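Local coordinates for small ribosomal subunit protein bS6 (Aquifex aeolicus, PDB 2J5A) that probably binds 16S ribosomal RNA together with its partner bS18, as a structural component of the small ribosomal subunit, at residues E11-V16 / R94-Q99. Numbering follows the deposited sequence.
Sequences ETVFAV and RWLNIQ. Unlike the reference sequence in segment 94-99: I98 (reference Phe).
Matching first torsions help bring T12 and N97 together: T12 OG1 (chi1 -62°) and N97 CG (chi1 -61°) each stand anti to their own carbonyl carbon. The residues are a non-hydrogen-bonded pair, CA atoms 4.6 Å apart, in the antiparallel pairing of strands 8-16 and 92-100, a central and an outermost strand of the four-stranded sheet in the split beta-alpha-beta fold of S6. Equal torsions on one face set the two side chains alongside each other, and T12 OG1 donates to N97 OD1 at 2.7 Å. The hydroxyl approaches at a C=O...O angle of 153°, tilted a little from the carbonyl plane. Threonine suits its place by supplying this donor on a short side chain that also touches L82 and F71; T12 CG2 lies 3.3 Å from N97 OD1. An alanine here would probably leave N97 OD1 without this donor and its amide freer to turn.

F14 and W95 form the next pair on this helix-covered face, but their rings part. F14 CG sits between its backbone N and carbonyl carbon, and the ring reaches F29 and V32 of helix 22-38, while the indole of W95 lies on helix 78-88 near the bound sodium ion. F14 CB and W95 CB are 4.2 Å apart, the rings making no contact with each other.

The other face carries the hydrogen-bonded pairs. E11 with I98 and V13 with L96 exchange reciprocal N-H...O bonds; A15 N bonds to R94 O, but the return from R94 N to A15 O is weak at 3.4 Å. Beta-branched V13 suits the extended backbone, and V13 CG2 touches I98 CD1 at 4.4 Å. E11 turns its carboxylate to Q70, and R94 sends its extended chain to Y66. L96 CD1 lies 4.2 Å above one face of the R94 guanidinium, off toward its rim. The side chain of A15, which ends at CB, lies 3.6 Å from R94 CB.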
ATOM      1  N   GLU A  11       1.022  -8.021  -0.383  1.00 36.42           N
ATOM      2  CA  GLU A  11       1.016  -7.043   0.676  1.00 35.85           C
ATOM      3  C   GLU A  11       1.705  -5.799   0.149  1.00 35.40           C
ATOM      4  O   GLU A  11       2.751  -5.916  -0.496  1.00 35.92           O
ATOM      5  CB  GLU A  11       1.751  -7.565   1.893  1.00 35.58           C
ATOM      6  CG  GLU A  11       1.744  -6.606   3.049  1.00 36.19           C
ATOM      7  CD  GLU A  11       2.270  -7.239   4.300  1.00 38.05           C
ATOM      8  OE1 GLU A  11       1.602  -8.153   4.824  1.00 38.22           O
ATOM      9  OE2 GLU A  11       3.356  -6.817   4.767  1.00 41.21           O
ATOM     10  N   THR A  12       1.089  -4.634   0.398  1.00 34.07           N
ATOM     11  CA  THR A  12       1.620  -3.328  -0.005  1.00 33.09           C
ATOM     12  C   THR A  12       1.768  -2.464   1.243  1.00 31.92           C
ATOM     13  O   THR A  12       0.889  -2.426   2.083  1.00 31.67           O
ATOM     14  CB  THR A  12       0.672  -2.614  -0.997  1.00 33.39           C
ATOM     15  OG1 THR A  12       0.539  -3.399  -2.184  1.00 33.90           O
ATOM     16  CG2 THR A  12       1.161  -1.250  -1.361  1.00 31.66           C
ATOM     17  N   VAL A  13       2.896  -1.796   1.351  1.00 31.07           N
ATOM     18  CA  VAL A  13       3.169  -0.846   2.407  1.00 30.71           C
ATOM     19  C   VAL A  13       3.654   0.409   1.703  1.00 30.56           C
ATOM     20  O   VAL A  13       4.517   0.333   0.835  1.00 30.09           O
ATOM     21  CB  VAL A  13       4.287  -1.341   3.376  1.00 30.68           C
ATOM     22  CG1 VAL A  13       4.575  -0.314   4.452  1.00 29.87           C
ATOM     23  CG2 VAL A  13       3.950  -2.675   3.993  1.00 30.38           C
ATOM     24  N   PHE A  14       3.095   1.562   2.073  1.00 30.69           N
ATOM     25  CA  PHE A  14       3.516   2.832   1.509  1.00 30.37           C
ATOM     26  C   PHE A  14       3.505   3.935   2.573  1.00 31.25           C
ATOM     27  O   PHE A  14       2.808   3.830   3.602  1.00 30.66           O
ATOM     28  CB  PHE A  14       2.665   3.203   0.292  1.00 29.97           C
ATOM     29  CG  PHE A  14       1.211   3.400   0.605  1.00 29.96           C
ATOM     30  CD1 PHE A  14       0.370   2.322   0.759  1.00 28.50           C
ATOM     31  CD2 PHE A  14       0.687   4.692   0.778  1.00 31.03           C
ATOM     32  CE1 PHE A  14      -0.964   2.509   1.047  1.00 29.08           C
ATOM     33  CE2 PHE A  14      -0.649   4.878   1.077  1.00 29.79           C
ATOM     34  CZ  PHE A  14      -1.470   3.799   1.206  1.00 28.89           C
ATOM     35  N   ALA A  15       4.310   4.971   2.306  1.00 31.82           N
ATOM     36  CA  ALA A  15       4.551   6.076   3.229  1.00 32.24           C
ATOM     37  C   ALA A  15       4.116   7.372   2.574  1.00 32.62           C
ATOM     38  O   ALA A  15       4.554   7.686   1.470  1.00 32.16           O
ATOM     39  CB  ALA A  15       6.027   6.159   3.599  1.00 32.08           C
ATOM     40  N   VAL A  16       3.240   8.107   3.256  1.00 33.59           N
ATOM     41  CA  VAL A  16       2.668   9.366   2.748  1.00 34.17           C
ATOM     42  C   VAL A  16       3.410  10.557   3.364  1.00 35.67           C
ATOM     43  O   VAL A  16       3.742  10.529   4.551  1.00 34.27           O
ATOM     44  CB  VAL A  16       1.180   9.449   3.099  1.00 33.74           C
ATOM     45  CG1 VAL A  16       0.606  10.794   2.725  1.00 32.19           C
ATOM     46  CG2 VAL A  16       0.426   8.307   2.442  1.00 33.08           C
ATOM     47  N   ARG A  94       7.198   6.674  -0.423  1.00 36.62           N
ATOM     48  CA  ARG A  94       7.764   5.359  -0.294  1.00 37.57           C
ATOM     49  C   ARG A  94       6.676   4.297  -0.516  1.00 37.73           C
ATOM     50  O   ARG A  94       5.546   4.443  -0.054  1.00 36.77           O
ATOM     51  CB  ARG A  94       8.419   5.209   1.075  1.00 37.95           C
ATOM     52  CG  ARG A  94       9.439   4.133   1.061  1.00 40.61           C
ATOM     53  CD  ARG A  94      10.014   3.887   2.401  1.00 42.05           C
ATOM     54  NE  ARG A  94      10.870   2.719   2.338  1.00 41.98           N
ATOM     55  CZ  ARG A  94      11.272   2.017   3.396  1.00 42.21           C
ATOM     56  NH1 ARG A  94      10.903   2.351   4.625  1.00 41.01           N
ATOM     57  NH2 ARG A  94      12.049   0.965   3.214  1.00 43.33           N
ATOM     58  N   TRP A  95       7.021   3.253  -1.262  1.00 38.43           N
ATOM     59  CA  TRP A  95       6.075   2.198  -1.619  1.00 38.74           C
ATOM     60  C   TRP A  95       6.822   0.866  -1.691  1.00 39.53           C
ATOM     61  O   TRP A  95       7.977   0.824  -2.104  1.00 40.14           O
ATOM     62  CB  TRP A  95       5.320   2.541  -2.923  1.00 38.31           C
ATOM     63  CG  TRP A  95       6.191   2.793  -4.090  1.00 37.88           C
ATOM     64  CD1 TRP A  95       6.472   1.923  -5.093  1.00 37.85           C
ATOM     65  CD2 TRP A  95       6.938   3.988  -4.370  1.00 37.30           C
ATOM     66  NE1 TRP A  95       7.339   2.498  -5.989  1.00 38.43           N
ATOM     67  CE2 TRP A  95       7.642   3.766  -5.566  1.00 36.47           C
ATOM     68  CE3 TRP A  95       7.069   5.225  -3.730  1.00 38.40           C
ATOM     69  CZ2 TRP A  95       8.478   4.717  -6.127  1.00 37.77           C
ATOM     70  CZ3 TRP A  95       7.904   6.197  -4.304  1.00 38.77           C
ATOM     71  CH2 TRP A  95       8.591   5.935  -5.489  1.00 38.04           C
ATOM     72  N   LEU A  96       6.187  -0.199  -1.223  1.00 40.38           N
ATOM     73  CA  LEU A  96       6.799  -1.524  -1.178  1.00 41.51           C
ATOM     74  C   LEU A  96       5.721  -2.577  -1.436  1.00 43.25           C
ATOM     75  O   LEU A  96       4.680  -2.585  -0.783  1.00 43.02           O
ATOM     76  CB  LEU A  96       7.414  -1.804   0.179  1.00 40.92           C
ATOM     77  CG  LEU A  96       8.324  -0.748   0.806  1.00 41.67           C
ATOM     78  CD1 LEU A  96       8.434  -1.035   2.286  1.00 41.57           C
ATOM     79  CD2 LEU A  96       9.713  -0.704   0.135  1.00 41.84           C
ATOM     80  N   ASN A  97       5.985  -3.460  -2.387  1.00 44.98           N
ATOM     81  CA  ASN A  97       5.075  -4.528  -2.724  1.00 46.90           C
ATOM     82  C   ASN A  97       5.736  -5.890  -2.552  1.00 47.91           C
ATOM     83  O   ASN A  97       6.862  -6.138  -2.995  1.00 48.71           O
ATOM     84  CB  ASN A  97       4.537  -4.301  -4.126  1.00 47.72           C
ATOM     85  CG  ASN A  97       3.770  -2.987  -4.229  1.00 49.73           C
ATOM     86  OD1 ASN A  97       2.584  -2.905  -3.868  1.00 55.91           O
ATOM     87  ND2 ASN A  97       4.417  -1.971  -4.795  1.00 50.96           N
ATOM     88  N   ILE A  98       5.016  -6.755  -1.860  1.00 48.44           N
ATOM     89  CA  ILE A  98       5.520  -8.024  -1.372  1.00 48.51           C
ATOM     90  C   ILE A  98       4.472  -9.039  -1.828  1.00 48.26           C
ATOM     91  O   ILE A  98       3.292  -8.807  -1.631  1.00 48.15           O
ATOM     92  CB  ILE A  98       5.531  -7.978   0.188  1.00 48.35           C
ATOM     93  CG1 ILE A  98       6.559  -6.955   0.707  1.00 49.35           C
ATOM     94  CG2 ILE A  98       5.776  -9.318   0.764  1.00 48.71           C
ATOM     95  CD1 ILE A  98       5.973  -5.831   1.601  1.00 45.58           C
ATOM     96  N   GLN A  99       4.892 -10.144  -2.448  1.00 48.21           N
ATOM     97  CA  GLN A  99       4.006 -11.291  -2.613  1.00 47.69           C
ATOM     98  C   GLN A  99       4.115 -12.073  -1.326  1.00 47.10           C
ATOM     99  O   GLN A  99       5.201 -12.220  -0.795  1.00 47.08           O
ATOM    100  CB  GLN A  99       4.374 -12.149  -3.824  1.00 47.88           C
ATOM    101  CG  GLN A  99       3.239 -13.128  -4.209  1.00 49.18           C
ATOM    102  CD  GLN A  99       3.582 -14.093  -5.350  1.00 50.86           C
ATOM    103  OE1 GLN A  99       4.539 -13.854  -6.096  1.00 52.79           O
ATOM    104  NE2 GLN A  99       2.819 -15.177  -5.483  1.00 49.72           N
TER